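Local coordinates for alkyltransferase-like protein 1 (PDB 3GVA) that recognises O6-alkylguanine lesions in DNA, bends the duplex and flips the damaged base into a hydrophobic pocket, presenting it to nucleotide excision repair, at residues Arg2-Glu16 with Tyr31-Met45. Numbering follows the deposited sequence.
Sequences RMDEFYTKVYDAVCE and YVGMPSYARQVGQAM
Phe6 packs against Met34, Tyr37, Gln40 and Val41, in the turn before helix 38-45 and its first turn. CB sits near the rim of one face of the Arg2 guanidinium, whose NH2 in turn approaches Met34 SD. With CG anti to the backbone N (chi1 178°), the ring points across the interface: CD1 and CE1 run along Met34, CE1 coming 3.8 Å from its CG; CD2 and CE2 face Gln40 CB, CE2 the nearer at 3.5 Å; and CZ touches both Val41 CG2 and Tyr37 CB. Val10 CG2 sits above one face, toward the rim. The Tyr37 ring is tilted against Phe6, while Met34 SD approaches the Phe6 ring obliquely, a Met-aromatic contact.

One turn beyond Gln40 on helix 38-45, Ala44 CA stands 3.6 Å from the centroid of the Tyr7 ring and 7° off its normal, a CH-pi contact over the face. The two helix axes approach to 9.3 Å at a crossing angle of -82°, and the Tyr7 and Ala44 CA atoms lie 5.2 Å apart, consistent with the small Ala44 side chain at the crossing. Both helices belong to the helix-turn-helix DNA-binding domain of the MGMT family; helix 38-45 also carries Arg39, the probable arginine finger for nucleotide flipping, and Val41 and Met45 pack on Tyr25 of helix 25-31.

Tyr11 OH donates to Ala44 O at 2.6 Å from above the carbonyl plane, and Met45 SD lies at the edge of the same ring. Toward the C-terminal end of helix 3-14, Ala13 CB packs on Val32 CG1. Lys9, extended until its bend at chi4, hydrogen-bonds Val32 O through NZ at 2.9 Å.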
loop_
_atom_site.group_PDB
_atom_site.type_symbol
_atom_site.label_atom_id
_atom_site.label_comp_id
_atom_site.label_asym_id
_atom_site.label_seq_id
_atom_site.Cartn_x
_atom_site.Cartn_y
_atom_site.Cartn_z
ATOM N N ARG A 2 -18.322 0.203 14.022
ATOM C CA ARG A 2 -16.942 -0.116 14.491
ATOM C C ARG A 2 -15.890 0.378 13.504
ATOM O O ARG A 2 -14.760 0.680 13.886
ATOM C CB ARG A 2 -16.787 -1.628 14.684
ATOM C CG ARG A 2 -15.375 -2.053 15.049
ATOM C CD ARG A 2 -14.889 -1.347 16.311
ATOM N NE ARG A 2 -13.483 -0.950 16.219
ATOM C CZ ARG A 2 -12.474 -1.788 15.993
ATOM N NH1 ARG A 2 -11.229 -1.331 15.925
ATOM N NH2 ARG A 2 -12.705 -3.084 15.834
ATOM N N MET A 3 -16.274 0.458 12.236
ATOM C CA MET A 3 -15.369 0.904 11.185
ATOM C C MET A 3 -14.702 2.252 11.457
ATOM O O MET A 3 -13.525 2.429 11.150
ATOM C CB MET A 3 -16.108 0.963 9.846
ATOM C CG MET A 3 -16.390 -0.398 9.237
ATOM S SD MET A 3 -14.886 -1.322 8.821
ATOM C CE MET A 3 -14.788 -2.470 10.227
ATOM N N ASP A 4 -15.441 3.201 12.027
ATOM C CA ASP A 4 -14.862 4.514 12.297
ATOM C C ASP A 4 -13.547 4.384 13.068
ATOM O O ASP A 4 -12.532 4.976 12.688
ATOM C CB ASP A 4 -15.847 5.402 13.069
ATOM C CG ASP A 4 -16.216 4.831 14.429
ATOM O OD1 ASP A 4 -16.698 5.610 15.273
ATOM O OD2 ASP A 4 -16.037 3.614 14.654
ATOM N N GLU A 5 -13.552 3.595 14.140
ATOM C CA GLU A 5 -12.332 3.416 14.912
ATOM C C GLU A 5 -11.354 2.459 14.226
ATOM O O GLU A 5 -10.136 2.589 14.386
ATOM C CB GLU A 5 -12.645 2.917 16.326
ATOM C CG GLU A 5 -11.481 3.151 17.275
ATOM C CD GLU A 5 -11.856 3.079 18.743
ATOM O OE1 GLU A 5 -12.908 3.639 19.125
ATOM O OE2 GLU A 5 -11.076 2.482 19.520
ATOM N N PHE A 6 -11.878 1.505 13.457
ATOM C CA PHE A 6 -11.021 0.547 12.759
ATOM C C PHE A 6 -10.143 1.260 11.733
ATOM O O PHE A 6 -8.962 0.960 11.605
ATOM C CB PHE A 6 -11.862 -0.520 12.044
ATOM C CG PHE A 6 -11.041 -1.508 11.253
ATOM C CD1 PHE A 6 -10.205 -2.417 11.900
ATOM C CD2 PHE A 6 -11.082 -1.512 9.860
ATOM C CE1 PHE A 6 -9.420 -3.310 11.172
ATOM C CE2 PHE A 6 -10.302 -2.401 9.122
ATOM C CZ PHE A 6 -9.469 -3.301 9.779
ATOM N N TYR A 7 -10.732 2.196 10.994
ATOM C CA TYR A 7 -10.000 2.939 9.978
ATOM C C TYR A 7 -8.793 3.654 10.576
ATOM O O TYR A 7 -7.700 3.598 10.024
ATOM C CB TYR A 7 -10.923 3.957 9.291
ATOM C CG TYR A 7 -11.847 3.371 8.240
ATOM C CD1 TYR A 7 -12.090 1.999 8.173
ATOM C CD2 TYR A 7 -12.486 4.198 7.314
ATOM C CE1 TYR A 7 -12.951 1.462 7.205
ATOM C CE2 TYR A 7 -13.349 3.675 6.345
ATOM C CZ TYR A 7 -13.575 2.306 6.295
ATOM O OH TYR A 7 -14.423 1.787 5.341
ATOM N N THR A 8 -8.996 4.317 11.711
ATOM C CA THR A 8 -7.907 5.035 12.365
ATOM C C THR A 8 -6.797 4.082 12.814
ATOM O O THR A 8 -5.615 4.439 12.797
ATOM C CB THR A 8 -8.426 5.850 13.572
ATOM O OG1 THR A 8 -8.920 4.968 14.587
ATOM C CG2 THR A 8 -9.566 6.760 13.130
ATOM N N LYS A 9 -7.175 2.869 13.198
ATOM C CA LYS A 9 -6.213 1.856 13.635
ATOM C C LYS A 9 -5.396 1.396 12.425
ATOM O O LYS A 9 -4.201 1.078 12.530
ATOM C CB LYS A 9 -6.962 0.671 14.246
ATOM C CG LYS A 9 -6.105 -0.227 15.123
ATOM C CD LYS A 9 -6.918 -1.381 15.697
ATOM C CE LYS A 9 -6.133 -2.132 16.764
ATOM N NZ LYS A 9 -4.791 -2.576 16.281
ATOM N N VAL A 10 -6.059 1.356 11.270
ATOM C CA VAL A 10 -5.410 0.967 10.027
ATOM C C VAL A 10 -4.420 2.064 9.638
ATOM O O VAL A 10 -3.265 1.778 9.322
ATOM C CB VAL A 10 -6.448 0.783 8.893
ATOM C CG1 VAL A 10 -5.745 0.714 7.544
ATOM C CG2 VAL A 10 -7.256 -0.503 9.130
ATOM N N TYR A 11 -4.873 3.321 9.666
ATOM C CA TYR A 11 -3.996 4.432 9.307
ATOM C C TYR A 11 -2.785 4.507 10.220
ATOM O O TYR A 11 -1.687 4.792 9.755
ATOM C CB TYR A 11 -4.761 5.763 9.314
ATOM C CG TYR A 11 -5.985 5.736 8.414
ATOM C CD1 TYR A 11 -6.047 4.870 7.312
ATOM C CD2 TYR A 11 -7.081 6.559 8.665
ATOM C CE1 TYR A 11 -7.175 4.825 6.489
ATOM C CE2 TYR A 11 -8.210 6.528 7.849
ATOM C CZ TYR A 11 -8.248 5.657 6.766
ATOM O OH TYR A 11 -9.362 5.611 5.965
ATOM N N ASP A 12 -2.987 4.238 11.509
ATOM C CA ASP A 12 -1.892 4.245 12.472
ATOM C C ASP A 12 -0.868 3.212 12.046
ATOM O O ASP A 12 0.334 3.454 12.094
ATOM C CB ASP A 12 -2.372 3.868 13.880
ATOM C CG ASP A 12 -3.068 5.001 14.584
ATOM O OD1 ASP A 12 -2.616 6.151 14.433
ATOM O OD2 ASP A 12 -4.057 4.742 15.306
ATOM N N ALA A 13 -1.357 2.051 11.633
ATOM C CA ALA A 13 -0.473 0.978 11.212
ATOM C C ALA A 13 0.304 1.358 9.957
ATOM O O ALA A 13 1.503 1.096 9.866
ATOM C CB ALA A 13 -1.277 -0.308 10.977
ATOM N N VAL A 14 -0.372 1.969 8.990
ATOM C CA VAL A 14 0.289 2.369 7.752
ATOM C C VAL A 14 1.368 3.426 8.042
ATOM O O VAL A 14 2.454 3.406 7.453
ATOM C CB VAL A 14 -0.737 2.926 6.724
ATOM C CG1 VAL A 14 -0.012 3.411 5.475
ATOM C CG2 VAL A 14 -1.750 1.836 6.354
ATOM N N CYS A 15 1.072 4.340 8.958
ATOM C CA CYS A 15 2.029 5.383 9.326
ATOM C C CYS A 15 3.301 4.770 9.903
ATOM O O CYS A 15 4.327 5.437 10.012
ATOM C CB CYS A 15 1.417 6.339 10.358
ATOM S SG CYS A 15 0.176 7.465 9.690
ATOM N N GLU A 16 3.234 3.498 10.277
ATOM C CA GLU A 16 4.404 2.827 10.826
ATOM C C GLU A 16 5.287 2.139 9.787
ATOM O O GLU A 16 6.417 1.778 10.097
ATOM C CB GLU A 16 3.985 1.822 11.889
ATOM C CG GLU A 16 3.519 2.474 13.168
ATOM C CD GLU A 16 3.176 1.457 14.226
ATOM O OE1 GLU A 16 2.172 0.735 14.052
ATOM O OE2 GLU A 16 3.920 1.370 15.227
ATOM N N TYR A 31 -1.344 -7.473 11.321
ATOM C CA TYR A 31 -0.528 -6.654 12.210
ATOM C C TYR A 31 -1.353 -5.941 13.291
ATOM O O TYR A 31 -0.900 -5.802 14.426
ATOM C CB TYR A 31 0.250 -5.613 11.406
ATOM C CG TYR A 31 1.126 -4.729 12.258
ATOM C CD1 TYR A 31 2.212 -5.253 12.951
ATOM C CD2 TYR A 31 0.873 -3.361 12.365
ATOM C CE1 TYR A 31 3.029 -4.440 13.729
ATOM C CE2 TYR A 31 1.682 -2.541 13.140
ATOM C CZ TYR A 31 2.759 -3.089 13.815
ATOM O OH TYR A 31 3.576 -2.282 14.567
ATOM N N VAL A 32 -2.552 -5.486 12.941
ATOM C CA VAL A 32 -3.399 -4.793 13.906
ATOM C C VAL A 32 -4.343 -5.722 14.669
ATOM O O VAL A 32 -5.303 -5.261 15.288
ATOM C CB VAL A 32 -4.238 -3.676 13.237
ATOM C CG1 VAL A 32 -3.321 -2.656 12.603
ATOM C CG2 VAL A 32 -5.194 -4.264 12.217
ATOM N N GLY A 33 -4.072 -7.024 14.610
ATOM C CA GLY A 33 -4.889 -8.003 15.315
ATOM C C GLY A 33 -6.287 -8.256 14.776
ATOM O O GLY A 33 -7.191 -8.609 15.539
ATOM N N MET A 34 -6.472 -8.095 13.470
ATOM C CA MET A 34 -7.773 -8.310 12.837
ATOM C C MET A 34 -7.539 -9.096 11.544
ATOM O O MET A 34 -7.968 -8.679 10.464
ATOM C CB MET A 34 -8.421 -6.961 12.516
ATOM C CG MET A 34 -8.493 -6.000 13.690
ATOM S SD MET A 34 -10.173 -5.772 14.282
ATOM C CE MET A 34 -10.347 -7.213 15.297
ATOM N N PRO A 35 -6.875 -10.254 11.648
ATOM C CA PRO A 35 -6.542 -11.140 10.525
ATOM C C PRO A 35 -7.599 -11.405 9.453
ATOM O O PRO A 35 -7.251 -11.679 8.309
ATOM C CB PRO A 35 -6.074 -12.421 11.221
ATOM C CG PRO A 35 -6.782 -12.374 12.548
ATOM C CD PRO A 35 -6.620 -10.937 12.929
ATOM N N SER A 36 -8.877 -11.317 9.799
ATOM C CA SER A 36 -9.924 -11.574 8.811
ATOM C C SER A 36 -10.476 -10.305 8.167
ATOM O O SER A 36 -11.399 -10.374 7.353
ATOM C CB SER A 36 -11.086 -12.334 9.457
ATOM O OG SER A 36 -11.795 -11.497 10.354
ATOM N N TYR A 37 -9.903 -9.156 8.512
ATOM C CA TYR A 37 -10.388 -7.883 7.991
ATOM C C TYR A 37 -9.590 -7.270 6.846
ATOM O O TYR A 37 -9.594 -6.051 6.678
ATOM C CB TYR A 37 -10.484 -6.863 9.133
ATOM C CG TYR A 37 -11.566 -7.172 10.143
ATOM C CD1 TYR A 37 -11.507 -8.323 10.929
ATOM C CD2 TYR A 37 -12.666 -6.328 10.293
ATOM C CE1 TYR A 37 -12.520 -8.629 11.839
ATOM C CE2 TYR A 37 -13.688 -6.626 11.201
ATOM C CZ TYR A 37 -13.607 -7.778 11.970
ATOM O OH TYR A 37 -14.608 -8.078 12.870
ATOM N N ALA A 38 -8.927 -8.101 6.049
ATOM C CA ALA A 38 -8.132 -7.593 4.942
ATOM C C ALA A 38 -8.957 -6.741 3.982
ATOM O O ALA A 38 -8.488 -5.711 3.521
ATOM C CB ALA A 38 -7.464 -8.743 4.191
ATOM N N ARG A 39 -10.188 -7.146 3.684
ATOM C CA ARG A 39 -10.990 -6.346 2.767
ATOM C C ARG A 39 -11.400 -5.029 3.405
ATOM O O ARG A 39 -11.528 -4.013 2.717
ATOM C CB ARG A 39 -12.216 -7.128 2.281
ATOM C CG ARG A 39 -11.854 -8.260 1.314
ATOM C CD ARG A 39 -13.093 -8.926 0.711
ATOM N NE ARG A 39 -13.788 -8.056 -0.234
ATOM C CZ ARG A 39 -14.985 -8.319 -0.750
ATOM N NH1 ARG A 39 -15.626 -9.428 -0.415
ATOM N NH2 ARG A 39 -15.542 -7.474 -1.604
ATOM N N GLN A 40 -11.592 -5.045 4.722
ATOM C CA GLN A 40 -11.956 -3.834 5.450
ATOM C C GLN A 40 -10.770 -2.879 5.416
ATOM O O GLN A 40 -10.944 -1.667 5.273
ATOM C CB GLN A 40 -12.315 -4.151 6.905
ATOM C CG GLN A 40 -13.675 -4.801 7.100
ATOM C CD GLN A 40 -13.758 -6.183 6.496
ATOM O OE1 GLN A 40 -12.879 -7.017 6.705
ATOM N NE2 GLN A 40 -14.826 -6.441 5.750
ATOM N N VAL A 41 -9.568 -3.434 5.564
ATOM C CA VAL A 41 -8.354 -2.627 5.508
ATOM C C VAL A 41 -8.328 -1.955 4.135
ATOM O O VAL A 41 -8.065 -0.755 4.021
ATOM C CB VAL A 41 -7.095 -3.501 5.666
ATOM C CG1 VAL A 41 -5.832 -2.681 5.367
ATOM C CG2 VAL A 41 -7.035 -4.059 7.070
ATOM N N GLY A 42 -8.609 -2.739 3.093
ATOM C CA GLY A 42 -8.630 -2.190 1.747
ATOM C C GLY A 42 -9.635 -1.058 1.616
ATOM O O GLY A 42 -9.402 -0.077 0.915
ATOM N N GLN A 43 -10.759 -1.191 2.306
ATOM C CA GLN A 43 -11.803 -0.176 2.283
ATOM C C GLN A 43 -11.294 1.091 2.980
ATOM O O GLN A 43 -11.480 2.205 2.489
ATOM C CB GLN A 43 -13.044 -0.715 2.994
ATOM C CG GLN A 43 -14.367 -0.389 2.317
ATOM C CD GLN A 43 -14.451 -0.927 0.899
ATOM O OE1 GLN A 43 -14.193 -2.104 0.656
ATOM N NE2 GLN A 43 -14.822 -0.065 -0.044
ATOM N N ALA A 44 -10.653 0.918 4.128
ATOM C CA ALA A 44 -10.109 2.057 4.865
ATOM C C ALA A 44 -9.156 2.843 3.972
ATOM O O ALA A 44 -9.213 4.073 3.901
ATOM C CB ALA A 44 -9.366 1.577 6.109
ATOM N N MET A 45 -8.278 2.117 3.289
ATOM C CA MET A 45 -7.290 2.731 2.412
ATOM C C MET A 45 -7.939 3.425 1.226
ATOM O O MET A 45 -7.481 4.483 0.784
ATOM C CB MET A 45 -6.293 1.673 1.917
ATOM C CG MET A 45 -5.468 1.061 3.028
ATOM S SD MET A 45 -4.741 2.356 4.052
ATOM C CE MET A 45 -3.514 3.013 2.903
#